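Long-range contacts in serine-pyruvate aminotransferase (AgxT) (Sulfolobus solfataricus, PDB 3ZRP), which probably transfers the amino group of serine to pyruvate with pyridoxal 5'-phosphate as cofactor, as a class-V aminotransferase: residues A36-V47 against I249-E260; G317-F325 against I351-K362. All coordinates share one frame; numbering follows the deposited sequence. Where two conformers were deposited one is given.

How the interactions relate
From the N terminus, interaction 1 is the first to open: helix 31-48 leads into the large mixed sheet, and the chain comes back against that helix as helix 246-262. The loop closed here, 201 residues between the segments, holds nearly the whole large domain, with strands 55-60 to 197-202. Interaction 2 opens afterwards, so the two are in series and neither nest nor cross; it closes a short excursion through strands 326-327 and 335-339, tying helix 311-319 to helix 346-363. The centres of interactions 1 and 2 lie about 34 Å apart, and the two do not touch. Helix 264-284 runs between them: the Y46 hydroxyl meets I264 N at its start, and I353 packs on I278 and L282.

Interaction 1. Residues A36-V47 against I249-E260; sequences ALAYSLKGLRYV and ILQLAEAFRLIE
A36-V47 and I249-E260 are two helical segments whose axes come within 8.4 Å and cross at 45°, tightest where the backbones of S40 and A253 meet. Small residues permit this. F256 is the main knob, fitting among S40, G43, L44 and V47. Its ring lies flat over the backbone of G43, whose CA makes a CH-pi contact 3.9 Å from the F256 ring centroid; a CB on G43 would collide with the F256 ring carbons. V47 CG1 closes one edge of this ring, 3.7 Å from F256 CE1.

In the other direction S40 is the knob, lodged among I249, L252, A253 and F256. With OG turned to the side of its own backbone N (chi1 -61°), S40 gives a hydrogen bond to A36 O at 3.0 Å, and that carbonyl also takes S40 N from its opposite face. The buried hydroxyl is thus satisfied within its own helix. A36 CB meets L250 CD2 at 3.6 Å, one turn back.

Toward solvent, Y39 brings CE2 to 3.2 Å from A253 O, and its hydroxyl lies beside R257 CA. A water sits between F256 O and the Y39 hydroxyl, weakly bonded to both. In one of two E260 conformers the carboxylate stacks on the Y46 ring, planes 6° apart, while Y46 OH bonds I264 N.

Behind the pair, L37 rests on helix 223-234, S40 on I58 of strand 55-60, and L44 and L252 on L199 of the neighbouring strand 197-202: both helices pack on this end of the large sheet.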
loop_
_atom_site.group_PDB
_atom_site.type_symbol
_atom_site.label_atom_id
_atom_site.label_comp_id
_atom_site.label_asym_id
_atom_site.label_seq_id
_atom_site.Cartn_x
_atom_site.Cartn_y
_atom_site.Cartn_z
ATOM N N ALA A 36 10.334 -4.954 -13.857
ATOM C CA ALA A 36 8.929 -5.314 -13.648
ATOM C C ALA A 36 8.072 -4.044 -13.591
ATOM O O ALA A 36 6.980 -3.983 -14.162
ATOM C CB ALA A 36 8.773 -6.149 -12.356
ATOM N N LEU A 37 8.597 -3.016 -12.933
ATOM C CA LEU A 37 7.919 -1.729 -12.844
ATOM C C LEU A 37 7.772 -1.097 -14.220
ATOM O O LEU A 37 6.685 -0.670 -14.580
ATOM C CB LEU A 37 8.641 -0.780 -11.884
ATOM C CG LEU A 37 8.013 0.620 -11.691
ATOM C CD1 LEU A 37 6.521 0.561 -11.390
ATOM C CD2 LEU A 37 8.720 1.419 -10.579
ATOM N N ALA A 38 8.860 -1.050 -14.991
ATOM C CA ALA A 38 8.815 -0.510 -16.356
ATOM C C ALA A 38 7.802 -1.252 -17.230
ATOM O O ALA A 38 7.035 -0.637 -17.992
ATOM C CB ALA A 38 10.215 -0.558 -17.008
ATOM N N TYR A 39 7.809 -2.572 -17.122
ATOM C CA TYR A 39 6.891 -3.395 -17.882
ATOM C C TYR A 39 5.422 -3.139 -17.504
ATOM O O TYR A 39 4.540 -3.087 -18.370
ATOM C CB TYR A 39 7.260 -4.874 -17.751
ATOM C CG TYR A 39 6.425 -5.755 -18.640
ATOM C CD1 TYR A 39 6.830 -6.031 -19.963
ATOM C CD2 TYR A 39 5.213 -6.281 -18.194
ATOM C CE1 TYR A 39 6.052 -6.847 -20.798
ATOM C CE2 TYR A 39 4.436 -7.085 -19.016
ATOM C CZ TYR A 39 4.858 -7.360 -20.320
ATOM O OH TYR A 39 4.075 -8.149 -21.128
ATOM N N SER A 40 5.151 -2.998 -16.207
ATOM C CA SER A 40 3.789 -2.702 -15.758
ATOM C C SER A 40 3.326 -1.328 -16.224
ATOM O O SER A 40 2.169 -1.159 -16.632
ATOM C CB SER A 40 3.685 -2.845 -14.222
ATOM O OG SER A 40 3.996 -4.166 -13.858
ATOM N N LEU A 41 4.232 -0.351 -16.171
ATOM C CA LEU A 41 3.936 0.974 -16.660
ATOM C C LEU A 41 3.502 0.934 -18.136
ATOM O O LEU A 41 2.499 1.562 -18.506
ATOM C CB LEU A 41 5.118 1.926 -16.422
ATOM C CG LEU A 41 5.436 2.226 -14.950
ATOM C CD1 LEU A 41 6.697 3.008 -14.837
ATOM C CD2 LEU A 41 4.280 2.986 -14.261
ATOM N N LYS A 42 4.226 0.173 -18.963
ATOM C CA LYS A 42 3.843 0.014 -20.382
ATOM C C LYS A 42 2.509 -0.701 -20.543
ATOM O O LYS A 42 1.694 -0.324 -21.394
ATOM C CB LYS A 42 4.930 -0.726 -21.183
ATOM C CG LYS A 42 6.194 0.061 -21.282
ATOM C CD LYS A 42 7.260 -0.682 -22.055
ATOM C CE LYS A 42 8.651 -0.207 -21.640
ATOM N NZ LYS A 42 8.891 1.227 -21.957
ATOM N N GLY A 43 2.296 -1.707 -19.691
ATOM C CA GLY A 43 1.071 -2.477 -19.653
ATOM C C GLY A 43 -0.137 -1.630 -19.333
ATOM O O GLY A 43 -1.210 -1.873 -19.893
ATOM N N LEU A 44 0.036 -0.647 -18.432
ATOM C CA LEU A 44 -1.011 0.331 -18.150
ATOM C C LEU A 44 -1.395 1.117 -19.400
ATOM O O LEU A 44 -2.575 1.284 -19.683
ATOM C CB LEU A 44 -0.605 1.276 -17.004
ATOM C CG LEU A 44 -1.707 2.071 -16.281
ATOM C CD1 LEU A 44 -2.901 1.221 -15.821
ATOM C CD2 LEU A 44 -1.123 2.815 -15.089
ATOM N N ARG A 45 -0.399 1.594 -20.154
ATOM C CA ARG A 45 -0.685 2.302 -21.411
ATOM C C ARG A 45 -1.467 1.416 -22.374
ATOM O O ARG A 45 -2.417 1.866 -23.030
ATOM C CB ARG A 45 0.600 2.786 -22.088
ATOM C CG ARG A 45 1.292 3.948 -21.401
ATOM C CD ARG A 45 2.153 4.712 -22.411
ATOM N NE ARG A 45 3.126 5.607 -21.769
ATOM C CZ ARG A 45 4.274 5.208 -21.241
ATOM N NH1 ARG A 45 4.608 3.936 -21.280
ATOM N NH2 ARG A 45 5.084 6.076 -20.674
ATOM N N TYR A 46 -1.051 0.155 -22.456
ATOM C CA TYR A 46 -1.679 -0.827 -23.332
ATOM C C TYR A 46 -3.164 -1.072 -23.001
ATOM O O TYR A 46 -4.026 -0.974 -23.880
ATOM C CB TYR A 46 -0.837 -2.124 -23.340
ATOM C CG TYR A 46 -1.462 -3.251 -24.136
ATOM C CD1 TYR A 46 -1.465 -3.232 -25.542
ATOM C CD2 TYR A 46 -2.056 -4.330 -23.493
ATOM C CE1 TYR A 46 -2.069 -4.254 -26.270
ATOM C CE2 TYR A 46 -2.659 -5.355 -24.207
ATOM C CZ TYR A 46 -2.658 -5.308 -25.600
ATOM O OH TYR A 46 -3.240 -6.329 -26.298
ATOM N N VAL A 47 -3.487 -1.359 -21.734
ATOM C CA VAL A 47 -4.875 -1.657 -21.368
ATOM C C VAL A 47 -5.776 -0.407 -21.328
ATOM O O VAL A 47 -7.007 -0.503 -21.460
ATOM C CB VAL A 47 -4.998 -2.458 -20.032
ATOM C CG1 VAL A 47 -4.206 -3.763 -20.103
ATOM C CG2 VAL A 47 -4.554 -1.615 -18.830
ATOM N N ILE A 249 4.230 -5.767 -7.223
ATOM C CA ILE A 249 4.548 -5.203 -8.552
ATOM C C ILE A 249 5.110 -6.289 -9.506
ATOM O O ILE A 249 4.859 -6.254 -10.725
ATOM C CB ILE A 249 5.510 -4.013 -8.435
ATOM C CG1 ILE A 249 4.763 -2.791 -7.855
ATOM C CG2 ILE A 249 6.069 -3.606 -9.821
ATOM C CD1 ILE A 249 5.646 -1.649 -7.374
ATOM N N LEU A 250 5.873 -7.235 -8.961
ATOM C CA LEU A 250 6.335 -8.401 -9.746
ATOM C C LEU A 250 5.127 -9.205 -10.249
ATOM O O LEU A 250 5.067 -9.600 -11.427
ATOM C CB LEU A 250 7.232 -9.312 -8.886
ATOM C CG LEU A 250 8.576 -8.757 -8.363
ATOM C CD1 LEU A 250 9.316 -9.809 -7.515
ATOM C CD2 LEU A 250 9.427 -8.273 -9.499
ATOM N N GLN A 251 4.174 -9.458 -9.341
ATOM C CA GLN A 251 2.935 -10.146 -9.702
ATOM C C GLN A 251 2.171 -9.368 -10.788
ATOM O O GLN A 251 1.697 -9.962 -11.770
ATOM C CB GLN A 251 2.066 -10.412 -8.454
ATOM C CG GLN A 251 2.710 -11.421 -7.498
ATOM C CD GLN A 251 2.102 -11.455 -6.095
ATOM O OE1 GLN A 251 1.898 -10.422 -5.466
ATOM N NE2 GLN A 251 1.852 -12.655 -5.588
ATOM N N LEU A 252 2.066 -8.048 -10.616
ATOM C CA LEU A 252 1.406 -7.172 -11.600
ATOM C C LEU A 252 2.041 -7.283 -13.009
ATOM O O LEU A 252 1.322 -7.298 -14.011
ATOM C CB LEU A 252 1.361 -5.686 -11.133
ATOM C CG LEU A 252 0.647 -4.696 -12.091
ATOM C CD1 LEU A 252 -0.857 -5.043 -12.290
ATOM C CD2 LEU A 252 0.792 -3.226 -11.662
ATOM N N ALA A 253 3.369 -7.343 -13.088
ATOM C CA ALA A 253 4.035 -7.418 -14.415
ATOM C C ALA A 253 3.666 -8.711 -15.164
ATOM O O ALA A 253 3.490 -8.724 -16.407
ATOM C CB ALA A 253 5.553 -7.296 -14.261
ATOM N N GLU A 254 3.545 -9.784 -14.392
ATOM C CA GLU A 254 3.129 -11.071 -14.900
ATOM C C GLU A 254 1.658 -11.051 -15.320
ATOM O O GLU A 254 1.314 -11.630 -16.346
ATOM C CB GLU A 254 3.381 -12.162 -13.852
ATOM C CG GLU A 254 2.991 -13.598 -14.279
ATOM C CD GLU A 254 3.788 -14.147 -15.492
ATOM O OE1 GLU A 254 4.751 -13.500 -15.965
ATOM O OE2 GLU A 254 3.437 -15.247 -15.967
ATOM N N ALA A 255 0.781 -10.415 -14.531
ATOM C CA ALA A 255 -0.607 -10.229 -14.986
ATOM C C ALA A 255 -0.627 -9.502 -16.334
ATOM O O ALA A 255 -1.331 -9.923 -17.267
ATOM C CB ALA A 255 -1.448 -9.475 -13.945
ATOM N N PHE A 256 0.144 -8.426 -16.458
ATOM C CA PHE A 256 0.159 -7.703 -17.727
ATOM C C PHE A 256 0.709 -8.548 -18.896
ATOM O O PHE A 256 0.258 -8.379 -20.048
ATOM C CB PHE A 256 0.938 -6.387 -17.616
ATOM C CG PHE A 256 0.124 -5.227 -17.092
ATOM C CD1 PHE A 256 -1.068 -4.845 -17.720
ATOM C CD2 PHE A 256 0.566 -4.495 -15.986
ATOM C CE1 PHE A 256 -1.817 -3.763 -17.238
ATOM C CE2 PHE A 256 -0.172 -3.408 -15.505
ATOM C CZ PHE A 256 -1.365 -3.046 -16.128
ATOM N N ARG A 257 1.672 -9.432 -18.613
ATOM C CA ARG A 257 2.214 -10.336 -19.657
ATOM C C ARG A 257 1.089 -11.229 -20.180
ATOM O O ARG A 257 0.890 -11.336 -21.381
ATOM C CB ARG A 257 3.411 -11.162 -19.158
ATOM C CG ARG A 257 4.265 -11.816 -20.293
ATOM C CD ARG A 257 5.328 -12.808 -19.737
ATOM N NE ARG A 257 4.711 -13.892 -18.960
ATOM C CZ ARG A 257 4.142 -14.981 -19.487
ATOM N NH1 ARG A 257 4.106 -15.160 -20.810
ATOM N NH2 ARG A 257 3.609 -15.901 -18.688
ATOM N N LEU A 258 0.326 -11.822 -19.259
ATOM C CA LEU A 258 -0.822 -12.657 -19.615
ATOM C C LEU A 258 -1.937 -11.900 -20.365
ATOM O O LEU A 258 -2.525 -12.450 -21.294
ATOM C CB LEU A 258 -1.360 -13.358 -18.377
ATOM C CG LEU A 258 -0.335 -14.313 -17.732
ATOM C CD1 LEU A 258 -0.862 -14.887 -16.421
ATOM C CD2 LEU A 258 0.085 -15.429 -18.720
ATOM N N ILE A 259 -2.186 -10.644 -19.991
ATOM C CA ILE A 259 -3.191 -9.795 -20.655
ATOM C C ILE A 259 -2.772 -9.496 -22.094
ATOM O O ILE A 259 -3.595 -9.606 -23.016
ATOM C CB ILE A 259 -3.471 -8.482 -19.848
ATOM C CG1 ILE A 259 -4.179 -8.815 -18.525
ATOM C CG2 ILE A 259 -4.295 -7.498 -20.662
ATOM C CD1 ILE A 259 -4.341 -7.621 -17.556
ATOM N N GLU A 260 -1.502 -9.153 -22.291
ATOM C CA GLU A 260 -1.008 -8.872 -23.640
ATOM C C GLU A 260 -1.019 -10.146 -24.491
ATOM O O GLU A 260 -1.358 -10.100 -25.667
ATOM C CB GLU A 260 0.374 -8.205 -23.633
ATOM C CG GLU A 260 0.794 -7.693 -25.038
ATOM C CD GLU A 260 1.449 -6.308 -25.032
ATOM O OE1 GLU A 260 1.657 -5.721 -23.948
ATOM O OE2 GLU A 260 1.747 -5.793 -26.131
HETATM O O HOH W 1 1.990 -5.862 -21.469
#

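Interaction 2. Residues G317-F325 against I351-K362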
loop_
_atom_site.group_PDB
_atom_site.type_symbol
_atom_site.label_atom_id
_atom_site.label_comp_id
_atom_site.label_asym_id
_atom_site.label_seq_id
_atom_site.Cartn_x
_atom_site.Cartn_y
_atom_site.Cartn_z
ATOM N N GLY A 317 -25.141 -20.136 1.413
ATOM C CA GLY A 317 -25.551 -21.345 0.698
ATOM C C GLY A 317 -24.827 -21.619 -0.610
ATOM O O GLY A 317 -24.684 -22.778 -1.007
ATOM N N THR A 318 -24.382 -20.562 -1.291
ATOM C CA THR A 318 -23.662 -20.717 -2.561
ATOM C C THR A 318 -22.221 -21.163 -2.354
ATOM O O THR A 318 -21.701 -21.939 -3.166
ATOM C CB THR A 318 -23.654 -19.438 -3.430
ATOM O OG1 THR A 318 -23.117 -18.343 -2.676
ATOM C CG2 THR A 318 -25.055 -19.114 -3.936
ATOM N N VAL A 319 -21.577 -20.666 -1.290
ATOM C CA VAL A 319 -20.194 -21.061 -0.966
ATOM C C VAL A 319 -20.076 -22.567 -0.662
ATOM O O VAL A 319 -19.115 -23.211 -1.096
ATOM C CB VAL A 319 -19.537 -20.179 0.147
ATOM C CG1 VAL A 319 -19.948 -20.603 1.558
ATOM C CG2 VAL A 319 -18.009 -20.181 0.003
ATOM N N ASN A 320 -21.066 -23.111 0.055
ATOM C CA ASN A 320 -21.162 -24.535 0.366
ATOM C C ASN A 320 -21.671 -25.357 -0.833
ATOM O O ASN A 320 -21.990 -26.539 -0.694
ATOM C CB ASN A 320 -22.087 -24.752 1.583
ATOM C CG ASN A 320 -21.493 -24.242 2.892
ATOM O OD1 ASN A 320 -20.448 -24.718 3.345
ATOM N ND2 ASN A 320 -22.182 -23.298 3.523
ATOM N N GLU A 321 -21.770 -24.707 -1.992
ATOM C CA GLU A 321 -22.246 -25.336 -3.220
ATOM C C GLU A 321 -21.241 -25.125 -4.365
ATOM O O GLU A 321 -21.378 -25.727 -5.433
ATOM C CB GLU A 321 -23.634 -24.792 -3.588
ATOM C CG GLU A 321 -24.551 -25.770 -4.325
ATOM C CD GLU A 321 -25.413 -26.630 -3.403
ATOM O OE1 GLU A 321 -24.855 -27.306 -2.511
ATOM O OE2 GLU A 321 -26.654 -26.632 -3.581
ATOM N N GLY A 322 -20.241 -24.266 -4.141
ATOM C CA GLY A 322 -19.101 -24.155 -5.058
ATOM C C GLY A 322 -18.637 -22.794 -5.555
ATOM O O GLY A 322 -17.568 -22.706 -6.165
ATOM N N VAL A 323 -19.430 -21.745 -5.310
ATOM C CA VAL A 323 -19.102 -20.357 -5.726
ATOM C C VAL A 323 -19.301 -19.348 -4.583
ATOM O O VAL A 323 -20.278 -19.437 -3.835
ATOM C CB VAL A 323 -19.960 -19.881 -6.959
ATOM C CG1 VAL A 323 -19.532 -18.494 -7.450
ATOM C CG2 VAL A 323 -19.883 -20.863 -8.102
ATOM N N GLU A 324 -18.383 -18.390 -4.458
ATOM C CA GLU A 324 -18.571 -17.240 -3.560
ATOM C C GLU A 324 -18.931 -15.972 -4.349
ATOM O O GLU A 324 -18.197 -15.573 -5.244
ATOM C CB GLU A 324 -17.320 -17.002 -2.707
ATOM C CG GLU A 324 -17.474 -15.896 -1.659
ATOM C CD GLU A 324 -16.331 -15.856 -0.663
ATOM O OE1 GLU A 324 -15.700 -16.906 -0.415
ATOM O OE2 GLU A 324 -16.060 -14.768 -0.116
ATOM N N PHE A 325 -20.065 -15.356 -4.014
ATOM C CA PHE A 325 -20.508 -14.089 -4.623
ATOM C C PHE A 325 -20.219 -12.921 -3.660
ATOM O O PHE A 325 -19.485 -13.103 -2.697
ATOM C CB PHE A 325 -21.998 -14.185 -4.946
ATOM C CG PHE A 325 -22.339 -15.248 -5.964
ATOM C CD1 PHE A 325 -21.883 -15.146 -7.285
ATOM C CD2 PHE A 325 -23.137 -16.337 -5.618
ATOM C CE1 PHE A 325 -22.203 -16.112 -8.229
ATOM C CE2 PHE A 325 -23.463 -17.301 -6.562
ATOM C CZ PHE A 325 -22.998 -17.195 -7.863
ATOM N N ILE A 351 -21.434 -22.559 -14.221
ATOM C CA ILE A 351 -21.425 -22.895 -12.798
ATOM C C ILE A 351 -22.185 -21.863 -11.965
ATOM O O ILE A 351 -23.000 -22.220 -11.109
ATOM C CB ILE A 351 -19.979 -23.089 -12.285
ATOM C CG1 ILE A 351 -19.380 -24.349 -12.925
ATOM C CG2 ILE A 351 -19.934 -23.246 -10.781
ATOM C CD1 ILE A 351 -20.235 -25.603 -12.735
ATOM N N ALA A 352 -21.938 -20.582 -12.223
ATOM C CA ALA A 352 -22.611 -19.525 -11.443
ATOM C C ALA A 352 -24.152 -19.650 -11.471
ATOM O O ALA A 352 -24.810 -19.624 -10.419
ATOM C CB ALA A 352 -22.153 -18.129 -11.928
ATOM N N ILE A 353 -24.709 -19.787 -12.661
ATOM C CA ILE A 353 -26.165 -19.923 -12.844
ATOM C C ILE A 353 -26.681 -21.245 -12.248
ATOM O O ILE A 353 -27.732 -21.269 -11.577
ATOM C CB ILE A 353 -26.567 -19.731 -14.316
ATOM C CG1 ILE A 353 -26.242 -18.304 -14.772
ATOM C CG2 ILE A 353 -28.063 -20.024 -14.559
ATOM C CD1 ILE A 353 -26.867 -17.198 -13.880
ATOM N N SER A 354 -25.925 -22.327 -12.449
ATOM C CA SER A 354 -26.257 -23.612 -11.833
ATOM C C SER A 354 -26.375 -23.458 -10.327
ATOM O O SER A 354 -27.366 -23.881 -9.723
ATOM C CB SER A 354 -25.204 -24.670 -12.161
ATOM O OG SER A 354 -25.517 -25.889 -11.516
ATOM N N VAL A 355 -25.360 -22.841 -9.726
ATOM C CA VAL A 355 -25.308 -22.642 -8.273
ATOM C C VAL A 355 -26.425 -21.711 -7.821
ATOM O O VAL A 355 -27.050 -21.935 -6.780
ATOM C CB VAL A 355 -23.917 -22.126 -7.813
ATOM C CG1 VAL A 355 -23.895 -21.811 -6.342
ATOM C CG2 VAL A 355 -22.851 -23.166 -8.114
ATOM N N ILE A 356 -26.684 -20.667 -8.602
ATOM C CA ILE A 356 -27.768 -19.752 -8.253
ATOM C C ILE A 356 -29.119 -20.499 -8.252
ATOM O O ILE A 356 -29.916 -20.357 -7.311
ATOM C CB ILE A 356 -27.761 -18.485 -9.126
ATOM C CG1 ILE A 356 -26.594 -17.579 -8.691
ATOM C CG2 ILE A 356 -29.081 -17.720 -8.981
ATOM C CD1 ILE A 356 -26.118 -16.621 -9.770
ATOM N N GLU A 357 -29.347 -21.307 -9.283
ATOM C CA GLU A 357 -30.594 -22.074 -9.380
ATOM C C GLU A 357 -30.823 -22.969 -8.157
ATOM O O GLU A 357 -31.863 -22.859 -7.501
ATOM C CB GLU A 357 -30.667 -22.867 -10.688
ATOM C CG GLU A 357 -32.023 -23.516 -10.923
ATOM C CD GLU A 357 -32.272 -23.889 -12.369
ATOM O OE1 GLU A 357 -31.717 -23.247 -13.289
ATOM O OE2 GLU A 357 -33.051 -24.837 -12.589
ATOM N N ARG A 358 -29.846 -23.813 -7.821
ATOM C CA ARG A 358 -30.050 -24.754 -6.712
ATOM C C ARG A 358 -30.053 -24.114 -5.321
ATOM O O ARG A 358 -30.675 -24.636 -4.382
ATOM C CB ARG A 358 -29.130 -25.979 -6.803
ATOM C CG ARG A 358 -27.663 -25.719 -6.928
ATOM C CD ARG A 358 -27.015 -26.962 -7.493
ATOM N NE ARG A 358 -25.610 -27.068 -7.116
ATOM C CZ ARG A 358 -24.589 -26.980 -7.960
ATOM N NH1 ARG A 358 -24.803 -26.787 -9.253
ATOM N NH2 ARG A 358 -23.348 -27.100 -7.503
ATOM N N THR A 359 -29.406 -22.961 -5.194
ATOM C CA THR A 359 -29.428 -22.243 -3.933
ATOM C C THR A 359 -30.797 -21.564 -3.715
ATOM O O THR A 359 -31.369 -21.635 -2.617
ATOM C CB THR A 359 -28.262 -21.242 -3.840
ATOM O OG1 THR A 359 -27.040 -21.918 -4.146
ATOM C CG2 THR A 359 -28.167 -20.636 -2.449
ATOM N N LEU A 360 -31.325 -20.936 -4.766
ATOM C CA LEU A 360 -32.609 -20.228 -4.676
ATOM C C LEU A 360 -33.794 -21.194 -4.506
ATOM O O LEU A 360 -34.785 -20.858 -3.846
ATOM C CB LEU A 360 -32.812 -19.300 -5.878
ATOM C CG LEU A 360 -31.827 -18.136 -6.015
ATOM C CD1 LEU A 360 -32.245 -17.168 -7.123
ATOM C CD2 LEU A 360 -31.658 -17.406 -4.704
ATOM N N ARG A 361 -33.668 -22.380 -5.107
ATOM C CA ARG A 361 -34.639 -23.465 -4.959
ATOM C C ARG A 361 -34.829 -23.824 -3.484
ATOM O O ARG A 361 -35.961 -23.887 -2.994
ATOM C CB ARG A 361 -34.152 -24.683 -5.750
ATOM C CG ARG A 361 -35.131 -25.858 -5.879
ATOM C CD ARG A 361 -35.044 -26.479 -7.278
ATOM N NE ARG A 361 -35.069 -27.947 -7.284
ATOM C CZ ARG A 361 -35.749 -28.690 -8.155
ATOM N NH1 ARG A 361 -36.501 -28.124 -9.097
ATOM N NH2 ARG A 361 -35.690 -30.012 -8.073
ATOM N N LYS A 362 -33.716 -24.043 -2.781
ATOM C CA LYS A 362 -33.747 -24.439 -1.375
ATOM C C LYS A 362 -34.203 -23.312 -0.448
ATOM O O LYS A 362 -34.526 -23.549 0.720
ATOM C CB LYS A 362 -32.388 -24.998 -0.926
ATOM C CG LYS A 362 -31.251 -23.992 -0.789
ATOM C CD LYS A 362 -29.908 -24.694 -0.642
ATOM C CE LYS A 362 -28.805 -23.716 -0.262
ATOM N NZ LYS A 362 -27.450 -24.314 -0.436
#
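K362, in one of its two conformers, reaches over to the end of helix 311-319 and gives a hydrogen bond from NZ to G317 O, 3.2 Å long. The approach is from above the carbonyl plane, at a C=O...N angle of 107°, which suggests a modest grip. E321 joins the same network only loosely: its OE2 is 3.7 Å from R358 NE and farther still from K362 NZ, long pairings both, and its side chain is poorly ordered. E321 CG also lies near R358 NE, though the disorder makes the detail uncertain.

Deeper in, T359 turns its hydroxyl back to its own helix, OG1 bonding V355 O at 2.6 Å while T359 N reaches that oxygen from the opposite face. This sets T359 OG1 3.4 Å from T318 CG2 and lays T359 CG2 against the G317 backbone. With an alanine in place of T359, V355 O would probably keep just its helix N-H, and a gap would be likely to open beside T318 and G317.

V323 and V355 meet in the apolar packing, CG2 against CG2, and V323 CG2 also touches I351 CG2 in the conformer given. F325, with V323 CG1 over one face of its ring and T318 CG2 at the edge, puts CZ 3.7 Å from I356 CD1; its ring also meets F336 of strand 335-339.

The chemistry is therefore graded: long charge pairs from a poorly ordered E321 on the exposed side probably add little beside the close hydrocarbon packing that joins the turn after helix 311-319 to helix 346-363.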